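Local atomic coordinates of cellulase (Bacillus sp. BG-CS10, PDB entry 5E09), a protein that hydrolyses internal beta-1,4-glucosidic bonds of cellulose with a family 5 glycoside hydrolase barrel that is followed by an X2 module and a family 46 carbohydrate-binding module. Residues I361-H366 / W425-Q430; T371-D376 / L393-D398; V414-A417 / A423-H426. All coordinates share one frame; numbering follows the deposited sequence.

Interaction 1 of 3, residues I361-H366 / W425-Q430; sequences IQLHLH and WHFQLQ
Phe427 faces Ile361 and Leu363 across the space between two beta-sheets, and its phenyl ring does all the touching for segment 425-430. The tight part lies at the far end of that ring. CG2 of Ile361 comes within 3.7 Å of Phe427 CE1 and 3.8 Å of Phe427 CZ, approaching obliquely to the ring, and the two side chains slide past each other in opposite directions. The branch is placed by the first torsion of Ile361: at chi1 -57° CG2 stands anti to the backbone N, while CG1 lies beside that nitrogen. Leu363 reaches the same ring from another direction. Its CD1 sits at the edge, close to the ring plane, 4.0 Å from Phe427 CZ. One face of the phenyl ring is taken by its own strand: Trp425 CD1 stands 3.5 Å above it, offset toward the rim, in an edge-to-face pair of aromatic rings. Ile348 of strand 347-351 also packs on both Ile361 and Phe427; the three side chains that meet are buried and their contacts apolar. No hydrogen bond crosses between the segments, and the CA atoms of Ile361 and Phe427 are 10.1 Å apart, a distance spanned by side chains alone. The loose side belongs to the alternate residues. Gln362 turns its CB away from segment 425-430, and His426, Gln428 and Gln430, on the reverse side of their strand from Phe427, are all partly exposed. Gln430 is nevertheless held by a hydrogen bond from its side chain to Thr411. Alternation of buried apolar and partly exposed polar residues on two facing strands from different sheets is the pattern of a beta-sandwich, here the immunoglobulin-like X2 module of the cellulase.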
loop_
_atom_site.group_PDB
_atom_site.type_symbol
_atom_site.label_atom_id
_atom_site.label_comp_id
_atom_site.label_asym_id
_atom_site.label_seq_id
_atom_site.Cartn_x
_atom_site.Cartn_y
_atom_site.Cartn_z
ATOM N N ILE A 361 -10.551 26.424 7.007
ATOM C CA ILE A 361 -9.935 25.119 6.782
ATOM C C ILE A 361 -9.742 24.405 8.112
ATOM O O ILE A 361 -9.053 24.908 8.998
ATOM C CB ILE A 361 -8.554 25.225 6.094
ATOM C CG1 ILE A 361 -8.647 25.975 4.764
ATOM C CG2 ILE A 361 -7.956 23.842 5.887
ATOM C CD1 ILE A 361 -7.341 26.599 4.345
ATOM N N GLN A 362 -10.337 23.227 8.246
ATOM C CA GLN A 362 -10.251 22.484 9.494
ATOM C C GLN A 362 -8.924 21.734 9.578
ATOM O O GLN A 362 -8.627 20.874 8.751
ATOM C CB GLN A 362 -11.437 21.520 9.625
ATOM C CG GLN A 362 -11.428 20.672 10.887
ATOM C CD GLN A 362 -11.629 21.493 12.148
ATOM O OE1 GLN A 362 -10.827 21.416 13.081
ATOM N NE2 GLN A 362 -12.705 22.280 12.185
ATOM N N LEU A 363 -8.122 22.089 10.573
ATOM C CA LEU A 363 -6.868 21.406 10.843
ATOM C C LEU A 363 -7.101 20.250 11.810
ATOM O O LEU A 363 -8.000 20.310 12.645
ATOM C CB LEU A 363 -5.845 22.385 11.426
ATOM C CG LEU A 363 -4.769 22.991 10.525
ATOM C CD1 LEU A 363 -5.307 23.345 9.139
ATOM C CD2 LEU A 363 -4.170 24.220 11.211
ATOM N N HIS A 364 -6.305 19.194 11.678
ATOM C CA HIS A 364 -6.251 18.133 12.678
ATOM C C HIS A 364 -4.864 18.165 13.283
ATOM O O HIS A 364 -3.933 17.586 12.729
ATOM C CB HIS A 364 -6.523 16.749 12.078
ATOM C CG HIS A 364 -7.751 16.681 11.229
ATOM N ND1 HIS A 364 -8.978 17.156 11.648
ATOM C CD2 HIS A 364 -7.951 16.172 9.991
ATOM C CE1 HIS A 364 -9.871 16.957 10.699
ATOM N NE2 HIS A 364 -9.275 16.358 9.681
ATOM N N LEU A 365 -4.730 18.840 14.417
ATOM C CA LEU A 365 -3.414 19.151 14.960
ATOM C C LEU A 365 -2.695 17.924 15.512
ATOM O O LEU A 365 -1.463 17.872 15.508
ATOM C CB LEU A 365 -3.541 20.227 16.043
ATOM C CG LEU A 365 -3.949 21.598 15.496
ATOM C CD1 LEU A 365 -4.178 22.583 16.629
ATOM C CD2 LEU A 365 -2.902 22.128 14.519
ATOM N N HIS A 366 -3.466 16.940 15.973
ATOM C CA HIS A 366 -2.911 15.704 16.527
ATOM C C HIS A 366 -1.866 15.981 17.612
ATOM O O HIS A 366 -0.813 15.341 17.650
ATOM C CB HIS A 366 -2.289 14.842 15.417
ATOM C CG HIS A 366 -3.275 14.363 14.392
ATOM N ND1 HIS A 366 -2.941 14.187 13.066
ATOM C CD2 HIS A 366 -4.578 14.014 14.505
ATOM C CE1 HIS A 366 -4.002 13.755 12.403
ATOM N NE2 HIS A 366 -5.005 13.642 13.253
ATOM N N TRP A 425 2.375 20.384 6.150
ATOM C CA TRP A 425 1.209 20.009 5.366
ATOM C C TRP A 425 1.086 20.950 4.178
ATOM O O TRP A 425 1.178 22.160 4.339
ATOM C CB TRP A 425 -0.061 20.039 6.224
ATOM C CG TRP A 425 -1.296 19.576 5.500
ATOM C CD1 TRP A 425 -2.224 20.363 4.877
ATOM C CD2 TRP A 425 -1.739 18.223 5.327
ATOM N NE1 TRP A 425 -3.215 19.584 4.331
ATOM C CE2 TRP A 425 -2.939 18.261 4.591
ATOM C CE3 TRP A 425 -1.236 16.976 5.725
ATOM C CZ2 TRP A 425 -3.649 17.106 4.239
ATOM C CZ3 TRP A 425 -1.941 15.825 5.374
ATOM C CH2 TRP A 425 -3.130 15.902 4.637
ATOM N N HIS A 426 0.885 20.404 2.983
ATOM C CA HIS A 426 0.880 21.234 1.784
ATOM C C HIS A 426 -0.499 21.378 1.169
ATOM O O HIS A 426 -1.032 20.439 0.586
ATOM C CB HIS A 426 1.848 20.671 0.744
ATOM C CG HIS A 426 3.253 20.560 1.239
ATOM N ND1 HIS A 426 3.686 19.504 2.011
ATOM C CD2 HIS A 426 4.314 21.389 1.104
ATOM C CE1 HIS A 426 4.959 19.681 2.317
ATOM N NE2 HIS A 426 5.363 20.817 1.779
ATOM N N PHE A 427 -1.068 22.570 1.289
ATOM C CA PHE A 427 -2.312 22.894 0.604
ATOM C C PHE A 427 -2.059 23.261 -0.850
ATOM O O PHE A 427 -1.243 24.137 -1.144
ATOM C CB PHE A 427 -3.030 24.052 1.297
ATOM C CG PHE A 427 -3.469 23.742 2.695
ATOM C CD1 PHE A 427 -4.529 22.878 2.927
ATOM C CD2 PHE A 427 -2.832 24.319 3.775
ATOM C CE1 PHE A 427 -4.941 22.591 4.218
ATOM C CE2 PHE A 427 -3.238 24.042 5.071
ATOM C CZ PHE A 427 -4.292 23.176 5.291
ATOM N N GLN A 428 -2.764 22.590 -1.754
ATOM C CA GLN A 428 -2.783 22.980 -3.155
ATOM C C GLN A 428 -3.906 23.995 -3.360
ATOM O O GLN A 428 -5.074 23.694 -3.114
ATOM C CB GLN A 428 -2.985 21.758 -4.063
ATOM C CG GLN A 428 -2.132 20.545 -3.689
ATOM C CD GLN A 428 -0.660 20.719 -4.029
ATOM O OE1 GLN A 428 -0.308 21.094 -5.148
ATOM N NE2 GLN A 428 0.208 20.436 -3.064
ATOM N N LEU A 429 -3.555 25.202 -3.787
ATOM C CA LEU A 429 -4.550 26.242 -4.036
ATOM C C LEU A 429 -5.095 26.103 -5.457
ATOM O O LEU A 429 -4.463 26.536 -6.424
ATOM C CB LEU A 429 -3.943 27.629 -3.809
ATOM C CG LEU A 429 -4.812 28.869 -4.028
ATOM C CD1 LEU A 429 -6.142 28.754 -3.298
ATOM C CD2 LEU A 429 -4.061 30.110 -3.569
ATOM N N GLN A 430 -6.268 25.482 -5.574
ATOM C CA GLN A 430 -6.858 25.178 -6.873
ATOM C C GLN A 430 -7.832 26.256 -7.352
ATOM O O GLN A 430 -8.857 26.496 -6.713
ATOM C CB GLN A 430 -7.594 23.831 -6.824
ATOM C CG GLN A 430 -6.751 22.635 -6.398
ATOM C CD GLN A 430 -5.607 22.350 -7.356
ATOM O OE1 GLN A 430 -4.438 22.470 -6.992
ATOM N NE2 GLN A 430 -5.938 21.973 -8.584
#

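Interaction 2 of 3, residues T371-D376 / L393-D398; sequences TGLQVD and LTMKAD
A single methyl carbon, CD1 of Leu373, carries the whole contact on its strand and meets two opposing side chains, one at a selenium atom and one at a methyl carbon. Met395 is present as selenomethionine, and its SE lies 3.6 Å from Leu373 CD1, the two side chains reaching toward each other tip to tip. The Met395 chain is bent at both chi2 and chi3 (each -53°), which brings SE to the front of the side chain, with Leu373 CD1 nearly in line with the CG-SE bond. Leu393 arrives in the same manner, tip to tip, with its CD1 4.1 Å from CD1 of Leu373. Its CG is anti to the backbone N (chi1 174°), whereas Leu373 holds CG beside its own nitrogen. The backbones remain well apart, with 10.1 Å between the CA atoms of Leu373 and Met395. Tyr386 of strand 386-389 touches all three side chains, and Ile415 of strand 410-419 packs on both Leu373 and Met395. Next to Leu373, Thr371 and Gly372 both face Gln418 in a classic beta bulge. Beyond Met395, Lys396 takes the N-cap position of helix 397-403 and forms salt bridges with Glu387 and Asp358. All three touching residues are buried and no hydrogen bond links the segments, so cohesion here rests on the exclusion of water and on dispersion, to which the selenium, polarisable and standing in for methionine sulfur, probably adds.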
loop_
_atom_site.group_PDB
_atom_site.type_symbol
_atom_site.label_atom_id
_atom_site.label_comp_id
_atom_site.label_asym_id
_atom_site.label_seq_id
_atom_site.Cartn_x
_atom_site.Cartn_y
_atom_site.Cartn_z
ATOM N N THR A 371 2.833 26.809 13.604
ATOM C CA THR A 371 3.820 27.848 13.892
ATOM C C THR A 371 3.991 28.862 12.755
ATOM O O THR A 371 4.572 29.926 12.960
ATOM C CB THR A 371 5.195 27.245 14.212
ATOM O OG1 THR A 371 5.660 26.486 13.091
ATOM C CG2 THR A 371 5.109 26.352 15.437
ATOM N N GLY A 372 3.499 28.531 11.564
ATOM C CA GLY A 372 3.551 29.453 10.443
ATOM C C GLY A 372 3.026 28.899 9.126
ATOM O O GLY A 372 2.742 27.705 9.009
ATOM N N LEU A 373 2.874 29.782 8.144
ATOM C CA LEU A 373 2.587 29.401 6.762
ATOM C C LEU A 373 3.672 29.950 5.851
ATOM O O LEU A 373 4.255 30.997 6.139
ATOM C CB LEU A 373 1.223 29.924 6.298
ATOM C CG LEU A 373 -0.039 29.470 7.029
ATOM C CD1 LEU A 373 -1.281 29.953 6.284
ATOM C CD2 LEU A 373 -0.057 27.956 7.198
ATOM N N GLN A 374 3.930 29.257 4.749
ATOM C CA GLN A 374 4.916 29.709 3.775
ATOM C C GLN A 374 4.438 29.490 2.349
ATOM O O GLN A 374 3.689 28.563 2.072
ATOM C CB GLN A 374 6.252 28.995 3.981
ATOM C CG GLN A 374 6.968 29.364 5.264
ATOM C CD GLN A 374 8.478 29.196 5.163
ATOM O OE1 GLN A 374 8.976 28.447 4.321
ATOM N NE2 GLN A 374 9.213 29.909 6.013
ATOM N N VAL A 375 4.858 30.368 1.449
ATOM C CA VAL A 375 4.701 30.151 0.018
ATOM C C VAL A 375 6.060 30.399 -0.628
ATOM O O VAL A 375 6.658 31.460 -0.428
ATOM C CB VAL A 375 3.640 31.074 -0.613
ATOM C CG1 VAL A 375 3.650 30.934 -2.134
ATOM C CG2 VAL A 375 2.259 30.777 -0.049
ATOM N N ASP A 376 6.548 29.416 -1.380
ATOM C CA ASP A 376 7.865 29.495 -2.007
ATOM C C ASP A 376 8.961 29.786 -0.980
ATOM O O ASP A 376 9.879 30.560 -1.249
ATOM C CB ASP A 376 7.887 30.569 -3.102
ATOM C CG ASP A 376 6.842 30.333 -4.178
ATOM O OD1 ASP A 376 6.663 29.171 -4.607
ATOM O OD2 ASP A 376 6.197 31.318 -4.598
ATOM N N LEU A 393 -8.059 27.174 10.498
ATOM C CA LEU A 393 -7.206 28.087 9.752
ATOM C C LEU A 393 -7.998 28.918 8.745
ATOM O O LEU A 393 -8.713 28.377 7.922
ATOM C CB LEU A 393 -6.117 27.298 9.025
ATOM C CG LEU A 393 -5.211 28.076 8.072
ATOM C CD1 LEU A 393 -4.339 29.060 8.851
ATOM C CD2 LEU A 393 -4.357 27.126 7.241
ATOM N N THR A 394 -7.856 30.233 8.785
ATOM C CA THR A 394 -8.485 31.069 7.777
ATOM C C THR A 394 -7.460 31.694 6.830
ATOM O O THR A 394 -6.528 32.379 7.272
ATOM C CB THR A 394 -9.316 32.190 8.419
ATOM O OG1 THR A 394 -10.307 31.617 9.283
ATOM C CG2 THR A 394 -9.999 33.027 7.343
HETATM N N MSE A 395 -7.631 31.436 5.531
HETATM C CA MSE A 395 -6.908 32.168 4.493
HETATM C C MSE A 395 -7.667 33.446 4.162
HETATM O O MSE A 395 -8.853 33.404 3.804
HETATM C CB MSE A 395 -6.725 31.329 3.220
HETATM C CG MSE A 395 -5.898 30.077 3.407
HETATM SE SE MSE A 395 -4.164 30.425 4.228
HETATM C CE MSE A 395 -3.542 31.818 3.014
ATOM N N LYS A 396 -6.983 34.578 4.278
ATOM C CA LYS A 396 -7.607 35.865 4.018
ATOM C C LYS A 396 -7.759 36.090 2.518
ATOM O O LYS A 396 -6.922 35.652 1.727
ATOM C CB LYS A 396 -6.795 36.998 4.652
ATOM C CG LYS A 396 -6.516 36.814 6.144
ATOM C CD LYS A 396 -7.784 36.882 6.976
ATOM C CE LYS A 396 -8.494 38.214 6.790
ATOM N NZ LYS A 396 -9.676 38.373 7.685
ATOM N N ALA A 397 -8.828 36.788 2.143
ATOM C CA ALA A 397 -9.187 37.005 0.744
ATOM C C ALA A 397 -8.097 37.707 -0.067
ATOM O O ALA A 397 -7.927 37.436 -1.254
ATOM C CB ALA A 397 -10.479 37.800 0.666
ATOM N N ASP A 398 -7.363 38.614 0.566
ATOM C CA ASP A 398 -6.313 39.348 -0.134
ATOM C C ASP A 398 -5.105 38.463 -0.439
ATOM O O ASP A 398 -4.484 38.599 -1.493
ATOM C CB ASP A 398 -5.882 40.567 0.678
ATOM C CG ASP A 398 -7.001 41.572 0.849
ATOM O OD1 ASP A 398 -7.849 41.674 -0.065
ATOM O OD2 ASP A 398 -7.035 42.254 1.896
#

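Interaction 3 of 3, residues V414-A417 / A423-H426; sequences VITA and ADWH
Thr416 and His426 lie side by side and point the same way from one face of a two-stranded antiparallel ladder. They form a non-hydrogen-bonded pair with their CA atoms 4.7 Å apart. Thr416 OG1 stands 3.5 Å from His426 CD2, oblique to the imidazole, so this is a van der Waals approach to a ring carbon. With OG1 beside the backbone N of Thr416 (chi1 -55°), CG2 is anti to it and crosses Asp424, 3.6 Å from its CB. Val414 crosses His426 obliquely, its CG1 4.1 Å from His426 CB and at the edge of the ring. On the reverse face Ala417 and Trp425 set their CB atoms 4.4 Å apart, after which the indole leads away toward Met331 of helix 326-337. Their backbones bond reciprocally: Ala417 N donates to Trp425 O at 2.8 Å (162° at the hydrogen), and Trp425 N returns a bond of 3.0 Å to Ala417 O. Ala417 and Ile415 turn to the buried side, where Leu373 covers both; Thr416 and His426 stay partly exposed. This antiparallel pairing of two strands that follow each other in the chain is a beta-hairpin, here strands 410-419 and 425-432 of the X2 module.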
loop_
_atom_site.group_PDB
_atom_site.type_symbol
_atom_site.label_atom_id
_atom_site.label_comp_id
_atom_site.label_asym_id
_atom_site.label_seq_id
_atom_site.Cartn_x
_atom_site.Cartn_y
_atom_site.Cartn_z
ATOM N N VAL A 414 1.063 26.817 -3.747
ATOM C CA VAL A 414 1.131 25.822 -2.679
ATOM C C VAL A 414 1.411 26.511 -1.346
ATOM O O VAL A 414 2.450 27.147 -1.169
ATOM C CB VAL A 414 2.213 24.761 -2.957
ATOM C CG1 VAL A 414 2.384 23.854 -1.757
ATOM C CG2 VAL A 414 1.855 23.963 -4.216
ATOM N N ILE A 415 0.454 26.414 -0.428
ATOM C CA ILE A 415 0.598 26.999 0.897
ATOM C C ILE A 415 1.044 25.935 1.884
ATOM O O ILE A 415 0.325 24.969 2.138
ATOM C CB ILE A 415 -0.717 27.630 1.386
ATOM C CG1 ILE A 415 -1.251 28.622 0.348
ATOM C CG2 ILE A 415 -0.515 28.300 2.742
ATOM C CD1 ILE A 415 -2.632 29.156 0.666
ATOM N N THR A 416 2.233 26.127 2.442
ATOM C CA THR A 416 2.848 25.168 3.349
ATOM C C THR A 416 2.596 25.517 4.815
ATOM O O THR A 416 3.049 26.551 5.303
ATOM C CB THR A 416 4.371 25.089 3.111
ATOM O OG1 THR A 416 4.630 24.789 1.731
ATOM C CG2 THR A 416 5.005 24.028 4.005
ATOM N N ALA A 417 1.865 24.656 5.513
ATOM C CA ALA A 417 1.641 24.815 6.942
ATOM C C ALA A 417 2.749 24.133 7.724
ATOM O O ALA A 417 3.074 22.961 7.485
ATOM C CB ALA A 417 0.280 24.261 7.346
ATOM N N ALA A 423 5.614 16.558 10.040
ATOM C CA ALA A 423 5.822 17.013 8.671
ATOM C C ALA A 423 4.988 18.250 8.377
ATOM O O ALA A 423 3.959 18.493 9.018
ATOM C CB ALA A 423 5.484 15.903 7.680
ATOM N N ASP A 424 5.442 19.027 7.403
ATOM C CA ASP A 424 4.670 20.154 6.909
ATOM C C ASP A 424 3.487 19.653 6.097
ATOM O O ASP A 424 3.581 18.619 5.434
ATOM C CB ASP A 424 5.540 21.078 6.059
ATOM C CG ASP A 424 6.557 21.840 6.885
ATOM O OD1 ASP A 424 6.355 21.964 8.111
ATOM O OD2 ASP A 424 7.556 22.314 6.305
ATOM N N TRP A 425 2.375 20.384 6.150
ATOM C CA TRP A 425 1.209 20.009 5.366
ATOM C C TRP A 425 1.086 20.950 4.178
ATOM O O TRP A 425 1.178 22.160 4.339
ATOM C CB TRP A 425 -0.061 20.039 6.224
ATOM C CG TRP A 425 -1.296 19.576 5.500
ATOM C CD1 TRP A 425 -2.224 20.363 4.877
ATOM C CD2 TRP A 425 -1.739 18.223 5.327
ATOM N NE1 TRP A 425 -3.215 19.584 4.331
ATOM C CE2 TRP A 425 -2.939 18.261 4.591
ATOM C CE3 TRP A 425 -1.236 16.976 5.725
ATOM C CZ2 TRP A 425 -3.649 17.106 4.239
ATOM C CZ3 TRP A 425 -1.941 15.825 5.374
ATOM C CH2 TRP A 425 -3.130 15.902 4.637
ATOM N N HIS A 426 0.885 20.404 2.983
ATOM C CA HIS A 426 0.880 21.234 1.784
ATOM C C HIS A 426 -0.499 21.378 1.169
ATOM O O HIS A 426 -1.032 20.439 0.586
ATOM C CB HIS A 426 1.848 20.671 0.744
ATOM C CG HIS A 426 3.253 20.560 1.239
ATOM N ND1 HIS A 426 3.686 19.504 2.011
ATOM C CD2 HIS A 426 4.314 21.389 1.104
ATOM C CE1 HIS A 426 4.959 19.681 2.317
ATOM N NE2 HIS A 426 5.363 20.817 1.779
#

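Overall arrangement
The three contacts build one sandwich. Interaction 3 joins neighbouring strands within one sheet, while interactions 1 and 2 bridge that sheet to the opposite one. Interactions 1 and 3 share strand 425-432, and their centres are 7 Å apart; Phe427 N is 2.9 Å from Ile415 O, a probable hydrogen bond. Interaction 2 lies about 10 Å, centre to centre, from each of the others. Its strands neighbour theirs in both sheets: Ile361 O to Leu393 N and Gln374 O to Thr416 N are each 2.9 Å. Between the layers, Phe427 CE2 packs on Leu393 CD2, and Met395 CE on Ile415 CD1, making the core continuous. All three lie in the X2 module, a unit distinct from the catalytic barrel.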